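PDB 1XSZ: guanine nucleotide exchange protein from Legionella pneumophila, which probably acts as a guanine nucleotide exchange factor for ADP-ribosylation factors, through a Sec7 domain whose active site lies beneath a C-terminal cap. Local coordinates for residues A[204-209]-A[293-298]; A[24-29]-A[42-47]; A[162-167]-A[180-185]. All coordinates share one frame; numbering follows the deposited sequence. Where two conformers were deposited one is given.

Contact 1: residues A[204-209]-A[293-298]; sequences GYELTS and QPRVII
E206 reaches across to R295 on one face of an antiparallel strand pair, 204-208 against 295-298. Its CB comes near V296 O, and CG, anti to the backbone N (chi1 -177°), passes V296 O and comes near I297 CG1. The chain then runs on extended, and in the conformer given OE1 takes the N-H of R295 NE at 3.0 Å in a nearly straight hydrogen bond that is part of a salt bridge. This oxygen lies in the guanidinium plane, whereas NE comes from above the carboxylate plane, the two planes being 64° apart. OE2 turns to N323 ND2, and R295 NH2 to G104 O. Y205 and I298 exchange backbone bonds in both directions, as do L207 and V296. Beyond R295, T208 OG1 donates to P294 O at 2.7 Å, a side-chain bond at the end of the pairing. On the other face L207 CD1 meets I298 CD1 at 4.0 Å. G204 has backbone angles that call for glycine. Both strands are interior to the antiparallel sheet of the capping domain: strand 323-325 borders 204-208, strand 274-280 borders 295-300, and helices 306-315 and 216-224 cover the face bearing Y205, V296 and I298.

Contact 2: residues A[24-29]-A[42-47]; sequences NGINKI and EEIAEF
An apolar helix-helix contact joins residues 24-29 and 42-47, within helices 22-35 and 40-50 near the start of the Sec7 domain, a fold built almost wholly of helices. Three isoleucines and a phenylalanine carry it. The two helices are consecutive in the chain, and their short segments run 10.4 Å apart at an angle of 126°, so the helices meet through branched and aromatic side chains, while the backbones stay apart.

I44 touches both isoleucines of the other helix. Its CG2 branch meets I26 CD1 at 3.7 Å, while CD1 at the end of its other branch comes within 4.0 Å of I26 CG2; the two side chains cross at about a right angle, methyl meeting methyl in both contacts. The CB of I26 does not point at the opposite helix, and the turn at chi2 (-64°) brings CD1 round to it. I29 leaves its backbone toward the other helix. Its CG2, anti to the backbone N, rests on I44 CG1 at 3.8 Å, and its CD1 reaches F47, 4.1 Å from ring atom CD2 and about as far from CG, close to where the ring joins CB. The aliphatic CG of E43 lies beside I29 CG2, whereas its carboxylate accepts from the backbone N of H4 through OE1.

Further helices complete this buried layer: I7 of helix 5-9 touches I29, E43 and F47, I14 of helix 11-20 touches I29 and F47, and helix 69-80 packs on I26 through E70 and on I44 through V74.

Contact 3: residues A[162-167]-A[180-185]; sequences DGLKRN and KFLEEL
L182 points at the opposite helix and lays its CD1 against the start of the K165 side chain, 3.9 Å from K165 CA and 4.0 Å from K165 CG. The two side chains cross obliquely, so the leucine covers the aliphatic root of the lysine while the lysine's charged end moves on past it. K165 leaves its helix with CG anti to the carbonyl carbon, and a bend at chi3 (-69°) swings CE round, beyond which NZ faces E183.

There NZ makes a salt bridge to E183 OE2, long at 3.4 Å and weak as a hydrogen bond. The same carboxylate oxygen takes a firmer bond, 3.0 Å, from K180 NZ one turn earlier in its own helix, arriving on the syn side. D162 OD1 in turn lies 3.6 Å from K165 NZ, so acids and lysines follow one another as D162, K165, E183 and K180. This interleaving sets an opposite charge between D162 and E183 and between the two lysines, which probably offsets the repulsion within each like-charged pair.

Helices 161-167 and 179-191, joined by a mostly irregular connection, belong to the all-helical Sec7 fold, and their segments run 9.6 Å apart at 130°. On the side away from the ion pairs, L164 points across the gap. Its CG stands anti to the backbone N, and CD2 ends 3.7 Å from the backbone atom L182 O. That methyl also touches L185 CD2 at 4.2 Å, the two leucine side chains crossing at about a right angle. L182 and L185 continue inward to L137 of helix 131-149, and L185 also meets F89 and V90 of helix 89-98.

How the contacts relate
Contacts 2 and 3 both join neighbouring helices within the Sec7 domain, at similar angles, whereas contact 1 pairs strands inside the capping domain, brought together from 84 residues apart. The touching atoms of contact 2 are apolar, and other helices enclose it. Contact 3 has an equally apolar inner side but a partly exposed outer one, where charged groups interleave. Contact 1, nearest the centre of the chain, is mostly buried; backbone bonds carry it, and its ion pair has partners in the surrounding structure. The three share no element and do not touch: the centres of contacts 1 and 2 are about 31 Å apart, and helix 179-191 of contact 3 leads on to strand 204-208 of contact 1.

Contact 1: residues A[204-209]-A[293-298]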
loop_
_atom_site.group_PDB
_atom_site.type_symbol
_atom_site.label_atom_id
_atom_site.label_comp_id
_atom_site.label_asym_id
_atom_site.label_seq_id
_atom_site.Cartn_x
_atom_site.Cartn_y
_atom_site.Cartn_z
ATOM N N GLY A 204 10.875 -3.582 -0.407
ATOM C CA GLY A 204 11.155 -5.009 -0.398
ATOM C C GLY A 204 11.574 -5.597 -1.726
ATOM O O GLY A 204 12.170 -4.920 -2.559
ATOM N N TYR A 205 11.261 -6.873 -1.912
ATOM C CA TYR A 205 11.582 -7.588 -3.140
ATOM C C TYR A 205 10.328 -7.722 -3.989
ATOM O O TYR A 205 9.284 -8.155 -3.489
ATOM C CB TYR A 205 12.053 -9.019 -2.834
ATOM C CG TYR A 205 13.193 -9.147 -1.854
ATOM C CD1 TYR A 205 14.504 -8.886 -2.243
ATOM C CD2 TYR A 205 12.963 -9.554 -0.544
ATOM C CE1 TYR A 205 15.558 -9.031 -1.349
ATOM C CE2 TYR A 205 14.005 -9.701 0.360
ATOM C CZ TYR A 205 15.303 -9.439 -0.049
ATOM O OH TYR A 205 16.333 -9.605 0.840
ATOM N N GLU A 206 10.412 -7.336 -5.255
ATOM C CA GLU A 206 9.268 -7.504 -6.128
ATOM C C GLU A 206 9.650 -8.390 -7.291
ATOM O O GLU A 206 10.669 -8.161 -7.948
ATOM C CB GLU A 206 8.747 -6.181 -6.694
ATOM C CG GLU A 206 7.491 -6.408 -7.543
ATOM C CD GLU A 206 6.947 -5.161 -8.211
ATOM O OE1 GLU A 206 5.854 -5.257 -8.810
ATOM O OE2 GLU A 206 7.599 -4.098 -8.148
ATOM N N LEU A 207 8.848 -9.424 -7.510
ATOM C CA LEU A 207 9.039 -10.316 -8.632
ATOM C C LEU A 207 7.846 -10.025 -9.532
ATOM O O LEU A 207 6.694 -10.002 -9.077
ATOM C CB LEU A 207 9.013 -11.783 -8.193
ATOM C CG LEU A 207 10.135 -12.209 -7.243
ATOM C CD1 LEU A 207 9.654 -12.111 -5.802
ATOM C CD2 LEU A 207 10.577 -13.637 -7.562
ATOM N N THR A 208 8.107 -9.769 -10.802
ATOM C CA THR A 208 7.035 -9.500 -11.739
ATOM C C THR A 208 7.571 -9.645 -13.147
ATOM O O THR A 208 8.611 -9.074 -13.487
ATOM C CB THR A 208 6.435 -8.082 -11.529
ATOM O OG1 THR A 208 5.364 -7.892 -12.459
ATOM C CG2 THR A 208 7.485 -6.989 -11.736
ATOM N N SER A 209 6.873 -10.426 -13.961
ATOM C CA SER A 209 7.305 -10.648 -15.333
ATOM C C SER A 209 6.203 -11.311 -16.129
ATOM O O SER A 209 5.181 -11.731 -15.576
ATOM C CB SER A 209 8.542 -11.549 -15.371
ATOM O OG SER A 209 8.164 -12.907 -15.215
ATOM N N GLN A 293 1.110 -7.728 -15.812
ATOM C CA GLN A 293 1.892 -8.800 -15.210
ATOM C C GLN A 293 1.555 -9.102 -13.763
ATOM O O GLN A 293 1.183 -8.211 -13.003
ATOM C CB GLN A 293 3.386 -8.457 -15.262
ATOM C CG GLN A 293 3.933 -8.193 -16.643
ATOM C CD GLN A 293 5.345 -7.637 -16.626
ATOM O OE1 GLN A 293 5.980 -7.513 -15.571
ATOM N NE2 GLN A 293 5.845 -7.300 -17.801
ATOM N N PRO A 294 1.664 -10.377 -13.364
ATOM C CA PRO A 294 1.383 -10.725 -11.975
ATOM C C PRO A 294 2.550 -10.156 -11.165
ATOM O O PRO A 294 3.624 -9.876 -11.718
ATOM C CB PRO A 294 1.381 -12.253 -11.993
ATOM C CG PRO A 294 2.321 -12.577 -13.108
ATOM C CD PRO A 294 1.933 -11.582 -14.168
ATOM N N ARG A 295 2.350 -9.986 -9.866
ATOM C CA ARG A 295 3.393 -9.447 -9.011
ATOM C C ARG A 295 3.413 -10.162 -7.680
ATOM O O ARG A 295 2.367 -10.579 -7.182
ATOM C CB ARG A 295 3.144 -7.965 -8.717
ATOM C CG ARG A 295 2.953 -7.070 -9.918
ATOM C CD ARG A 295 2.161 -5.833 -9.516
ATOM N NE ARG A 295 2.848 -5.030 -8.506
ATOM C CZ ARG A 295 2.233 -4.188 -7.680
ATOM N NH1 ARG A 295 0.917 -4.049 -7.734
ATOM N NH2 ARG A 295 2.938 -3.471 -6.816
ATOM N N VAL A 296 4.602 -10.302 -7.109
ATOM C CA VAL A 296 4.764 -10.872 -5.786
ATOM C C VAL A 296 5.670 -9.877 -5.066
ATOM O O VAL A 296 6.744 -9.533 -5.566
ATOM C CB VAL A 296 5.429 -12.261 -5.814
ATOM C CG1 VAL A 296 5.685 -12.737 -4.387
ATOM C CG2 VAL A 296 4.532 -13.257 -6.555
ATOM N N ILE A 297 5.220 -9.381 -3.920
ATOM C CA ILE A 297 5.989 -8.422 -3.137
ATOM C C ILE A 297 6.292 -9.068 -1.793
ATOM O O ILE A 297 5.376 -9.447 -1.055
ATOM C CB ILE A 297 5.203 -7.101 -2.925
ATOM C CG1 ILE A 297 4.889 -6.458 -4.281
ATOM C CG2 ILE A 297 6.019 -6.151 -2.061
ATOM C CD1 ILE A 297 4.029 -5.203 -4.196
ATOM N N ILE A 298 7.579 -9.194 -1.481
ATOM C CA ILE A 298 8.033 -9.823 -0.246
ATOM C C ILE A 298 8.752 -8.802 0.618
ATOM O O ILE A 298 9.710 -8.170 0.171
ATOM C CB ILE A 298 8.992 -10.993 -0.564
ATOM C CG1 ILE A 298 8.287 -11.992 -1.483
ATOM C CG2 ILE A 298 9.448 -11.664 0.719
ATOM C CD1 ILE A 298 9.165 -13.145 -1.949
HETATM O O HOH W 1 5.394 -1.929 -7.088
#

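Contact 2: residues A[24-29]-A[42-47]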
loop_
_atom_site.group_PDB
_atom_site.type_symbol
_atom_site.label_atom_id
_atom_site.label_comp_id
_atom_site.label_asym_id
_atom_site.label_seq_id
_atom_site.Cartn_x
_atom_site.Cartn_y
_atom_site.Cartn_z
ATOM N N ASN A 24 15.440 7.933 10.012
ATOM C CA ASN A 24 16.317 8.892 10.671
ATOM C C ASN A 24 15.708 10.287 10.680
ATOM O O ASN A 24 15.877 11.035 11.642
ATOM C CB ASN A 24 17.694 8.927 10.004
ATOM C CG ASN A 24 18.489 7.663 10.252
ATOM O OD1 ASN A 24 18.340 7.018 11.289
ATOM N ND2 ASN A 24 19.351 7.310 9.306
ATOM N N GLY A 25 14.999 10.634 9.609
ATOM C CA GLY A 25 14.363 11.938 9.541
ATOM C C GLY A 25 13.235 12.024 10.558
ATOM O O GLY A 25 13.083 13.029 11.261
ATOM N N ILE A 26 12.440 10.963 10.637
ATOM C CA ILE A 26 11.329 10.905 11.579
ATOM C C ILE A 26 11.870 11.001 13.004
ATOM O O ILE A 26 11.343 11.750 13.829
ATOM C CB ILE A 26 10.530 9.585 11.413
ATOM C CG1 ILE A 26 9.844 9.563 10.042
ATOM C CG2 ILE A 26 9.513 9.434 12.539
ATOM C CD1 ILE A 26 8.800 10.654 9.846
ATOM N N ASN A 27 12.929 10.251 13.290
ATOM C CA ASN A 27 13.525 10.273 14.620
ATOM C C ASN A 27 14.031 11.660 14.997
ATOM O O ASN A 27 13.912 12.075 16.152
ATOM C CB ASN A 27 14.664 9.253 14.713
ATOM C CG ASN A 27 14.156 7.826 14.824
ATOM O OD1 ASN A 27 14.929 6.871 14.754
ATOM N ND2 ASN A 27 12.850 7.676 15.006
ATOM N N LYS A 28 14.597 12.378 14.033
ATOM C CA LYS A 28 15.098 13.719 14.300
ATOM C C LYS A 28 13.954 14.647 14.691
ATOM O O LYS A 28 14.076 15.435 15.629
ATOM C CB LYS A 28 15.827 14.276 13.074
ATOM C CG LYS A 28 17.197 13.660 12.843
ATOM C CD LYS A 28 17.925 14.346 11.699
ATOM C CE LYS A 28 19.354 13.845 11.575
ATOM N NZ LYS A 28 19.415 12.375 11.349
ATOM N N ILE A 29 12.839 14.550 13.975
ATOM C CA ILE A 29 11.680 15.381 14.275
ATOM C C ILE A 29 11.194 15.059 15.684
ATOM O O ILE A 29 10.907 15.959 16.473
ATOM C CB ILE A 29 10.520 15.129 13.284
ATOM C CG1 ILE A 29 10.900 15.649 11.898
ATOM C CG2 ILE A 29 9.246 15.818 13.783
ATOM C CD1 ILE A 29 9.895 15.296 10.814
ATOM N N GLU A 42 1.460 15.459 15.034
ATOM C CA GLU A 42 0.948 16.574 14.252
ATOM C C GLU A 42 2.099 17.310 13.571
ATOM O O GLU A 42 1.949 17.840 12.468
ATOM C CB GLU A 42 0.156 17.539 15.144
ATOM C CG GLU A 42 -1.093 16.915 15.762
ATOM C CD GLU A 42 -0.862 16.364 17.161
ATOM O OE1 GLU A 42 0.160 15.681 17.388
ATOM O OE2 GLU A 42 -1.717 16.609 18.039
ATOM N N GLU A 43 3.256 17.326 14.226
ATOM C CA GLU A 43 4.423 18.002 13.680
ATOM C C GLU A 43 4.989 17.251 12.471
ATOM O O GLU A 43 5.413 17.863 11.498
ATOM C CB GLU A 43 5.498 18.157 14.759
ATOM C CG GLU A 43 6.517 19.236 14.436
ATOM C CD GLU A 43 5.905 20.631 14.392
ATOM O OE1 GLU A 43 6.447 21.494 13.674
ATOM O OE2 GLU A 43 4.889 20.868 15.081
ATOM N N ILE A 44 5.009 15.923 12.541
ATOM C CA ILE A 44 5.504 15.136 11.419
ATOM C C ILE A 44 4.581 15.375 10.219
ATOM O O ILE A 44 5.043 15.626 9.107
ATOM C CB ILE A 44 5.527 13.631 11.760
ATOM C CG1 ILE A 44 6.560 13.364 12.859
ATOM C CG2 ILE A 44 5.835 12.813 10.507
ATOM C CD1 ILE A 44 6.498 11.958 13.425
ATOM N N ALA A 45 3.275 15.315 10.456
ATOM C CA ALA A 45 2.303 15.532 9.390
ATOM C C ALA A 45 2.458 16.920 8.777
ATOM O O ALA A 45 2.419 17.073 7.557
ATOM C CB ALA A 45 0.886 15.348 9.927
ATOM N N GLU A 46 2.640 17.931 9.620
ATOM C CA GLU A 46 2.799 19.291 9.122
ATOM C C GLU A 46 4.076 19.433 8.299
ATOM O O GLU A 46 4.097 20.160 7.309
ATOM C CB GLU A 46 2.812 20.284 10.290
ATOM C CG GLU A 46 2.880 21.751 9.877
ATOM C CD GLU A 46 1.688 22.188 9.045
ATOM O OE1 GLU A 46 0.540 21.891 9.441
ATOM O OE2 GLU A 46 1.895 22.844 8.001
ATOM N N PHE A 47 5.133 18.732 8.702
ATOM C CA PHE A 47 6.397 18.795 7.976
ATOM C C PHE A 47 6.220 18.204 6.575
ATOM O O PHE A 47 6.748 18.731 5.601
ATOM C CB PHE A 47 7.492 18.028 8.727
ATOM C CG PHE A 47 8.888 18.375 8.282
ATOM C CD1 PHE A 47 9.485 19.568 8.688
ATOM C CD2 PHE A 47 9.597 17.529 7.437
ATOM C CE1 PHE A 47 10.767 19.910 8.259
ATOM C CE2 PHE A 47 10.882 17.864 7.001
ATOM C CZ PHE A 47 11.466 19.057 7.413
#

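Contact 3: residues A[162-167]-A[180-185]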
loop_
_atom_site.group_PDB
_atom_site.type_symbol
_atom_site.label_atom_id
_atom_site.label_comp_id
_atom_site.label_asym_id
_atom_site.label_seq_id
_atom_site.Cartn_x
_atom_site.Cartn_y
_atom_site.Cartn_z
ATOM N N ASP A 162 -28.099 4.375 -13.206
ATOM C CA ASP A 162 -29.131 3.548 -12.595
ATOM C C ASP A 162 -28.463 2.352 -11.922
ATOM O O ASP A 162 -28.881 1.914 -10.849
ATOM C CB ASP A 162 -30.139 3.079 -13.647
ATOM C CG ASP A 162 -30.979 4.217 -14.190
ATOM O OD1 ASP A 162 -31.607 4.929 -13.378
ATOM O OD2 ASP A 162 -31.015 4.402 -15.425
ATOM N N GLY A 163 -27.415 1.831 -12.554
ATOM C CA GLY A 163 -26.697 0.707 -11.979
ATOM C C GLY A 163 -26.007 1.109 -10.685
ATOM O O GLY A 163 -25.938 0.333 -9.735
ATOM N N LEU A 164 -25.479 2.330 -10.645
ATOM C CA LEU A 164 -24.812 2.810 -9.443
ATOM C C LEU A 164 -25.813 2.877 -8.289
ATOM O O LEU A 164 -25.527 2.422 -7.184
ATOM C CB LEU A 164 -24.206 4.201 -9.675
ATOM C CG LEU A 164 -23.518 4.816 -8.449
ATOM C CD1 LEU A 164 -22.284 3.999 -8.075
ATOM C CD2 LEU A 164 -23.129 6.259 -8.747
ATOM N N LYS A 165 -26.988 3.439 -8.560
ATOM C CA LYS A 165 -28.019 3.563 -7.538
ATOM C C LYS A 165 -28.489 2.201 -7.039
ATOM O O LYS A 165 -28.685 2.010 -5.841
ATOM C CB LYS A 165 -29.201 4.376 -8.080
ATOM C CG LYS A 165 -28.853 5.842 -8.318
ATOM C CD LYS A 165 -30.054 6.679 -8.757
ATOM C CE LYS A 165 -30.518 6.324 -10.157
ATOM N NZ LYS A 165 -31.655 7.194 -10.584
ATOM N N ARG A 166 -28.650 1.252 -7.955
ATOM C CA ARG A 166 -29.097 -0.082 -7.574
ATOM C C ARG A 166 -28.076 -0.791 -6.691
ATOM O O ARG A 166 -28.422 -1.379 -5.664
ATOM C CB ARG A 166 -29.367 -0.934 -8.820
ATOM C CG ARG A 166 -29.806 -2.355 -8.489
ATOM C CD ARG A 166 -30.088 -3.207 -9.725
ATOM N NE ARG A 166 -28.893 -3.477 -10.523
ATOM C CZ ARG A 166 -28.522 -2.770 -11.584
ATOM N NH1 ARG A 166 -29.254 -1.739 -11.986
ATOM N NH2 ARG A 166 -27.421 -3.095 -12.249
ATOM N N ASN A 167 -26.811 -0.724 -7.087
ATOM C CA ASN A 167 -25.756 -1.388 -6.342
ATOM C C ASN A 167 -25.439 -0.793 -4.974
ATOM O O ASN A 167 -24.953 -1.500 -4.088
ATOM C CB ASN A 167 -24.493 -1.458 -7.204
ATOM C CG ASN A 167 -24.543 -2.599 -8.201
ATOM O OD1 ASN A 167 -24.354 -3.764 -7.836
ATOM N ND2 ASN A 167 -24.815 -2.280 -9.458
ATOM N N LYS A 180 -30.250 11.956 -6.223
ATOM C CA LYS A 180 -29.635 13.071 -6.932
ATOM C C LYS A 180 -28.175 13.257 -6.550
ATOM O O LYS A 180 -27.391 13.826 -7.311
ATOM C CB LYS A 180 -30.434 14.353 -6.684
ATOM C CG LYS A 180 -31.891 14.231 -7.119
ATOM C CD LYS A 180 -31.991 13.666 -8.531
ATOM C CE LYS A 180 -33.407 13.225 -8.861
ATOM N NZ LYS A 180 -33.479 12.563 -10.193
ATOM N N PHE A 181 -27.810 12.777 -5.369
ATOM C CA PHE A 181 -26.428 12.865 -4.925
ATOM C C PHE A 181 -25.618 11.874 -5.762
ATOM O O PHE A 181 -24.544 12.202 -6.277
ATOM C CB PHE A 181 -26.321 12.502 -3.443
ATOM C CG PHE A 181 -24.909 12.359 -2.959
ATOM C CD1 PHE A 181 -24.065 13.461 -2.886
ATOM C CD2 PHE A 181 -24.413 11.112 -2.597
ATOM C CE1 PHE A 181 -22.744 13.324 -2.457
ATOM C CE2 PHE A 181 -23.100 10.964 -2.169
ATOM C CZ PHE A 181 -22.263 12.073 -2.099
ATOM N N LEU A 182 -26.140 10.661 -5.907
ATOM C CA LEU A 182 -25.449 9.646 -6.690
ATOM C C LEU A 182 -25.398 10.013 -8.169
ATOM O O LEU A 182 -24.410 9.733 -8.846
ATOM C CB LEU A 182 -26.108 8.275 -6.495
ATOM C CG LEU A 182 -25.936 7.663 -5.100
ATOM C CD1 LEU A 182 -26.520 6.254 -5.084
ATOM C CD2 LEU A 182 -24.457 7.616 -4.735
ATOM N N GLU A 183 -26.451 10.644 -8.676
ATOM C CA GLU A 183 -26.476 11.047 -10.076
ATOM C C GLU A 183 -25.384 12.091 -10.316
ATOM O O GLU A 183 -24.701 12.080 -11.345
ATOM C CB GLU A 183 -27.862 11.600 -10.438
ATOM C CG GLU A 183 -28.931 10.505 -10.493
ATOM C CD GLU A 183 -30.334 11.034 -10.725
ATOM O OE1 GLU A 183 -30.503 11.952 -11.556
ATOM O OE2 GLU A 183 -31.274 10.512 -10.087
ATOM N N GLU A 184 -25.210 12.981 -9.349
ATOM C CA GLU A 184 -24.192 14.016 -9.436
ATOM C C GLU A 184 -22.791 13.404 -9.351
ATOM O O GLU A 184 -21.903 13.755 -10.125
ATOM C CB GLU A 184 -24.400 15.023 -8.311
ATOM C CG GLU A 184 -23.182 15.830 -7.966
ATOM C CD GLU A 184 -23.444 16.765 -6.816
ATOM O OE1 GLU A 184 -24.397 16.506 -6.045
ATOM O OE2 GLU A 184 -22.695 17.744 -6.679
ATOM N N LEU A 185 -22.603 12.489 -8.404
ATOM C CA LEU A 185 -21.317 11.822 -8.221
ATOM C C LEU A 185 -20.910 11.115 -9.513
ATOM O O LEU A 185 -19.780 11.251 -9.987
ATOM C CB LEU A 185 -21.421 10.814 -7.068
ATOM C CG LEU A 185 -20.193 9.984 -6.687
ATOM C CD1 LEU A 185 -20.371 9.455 -5.277
ATOM C CD2 LEU A 185 -19.999 8.831 -7.672
#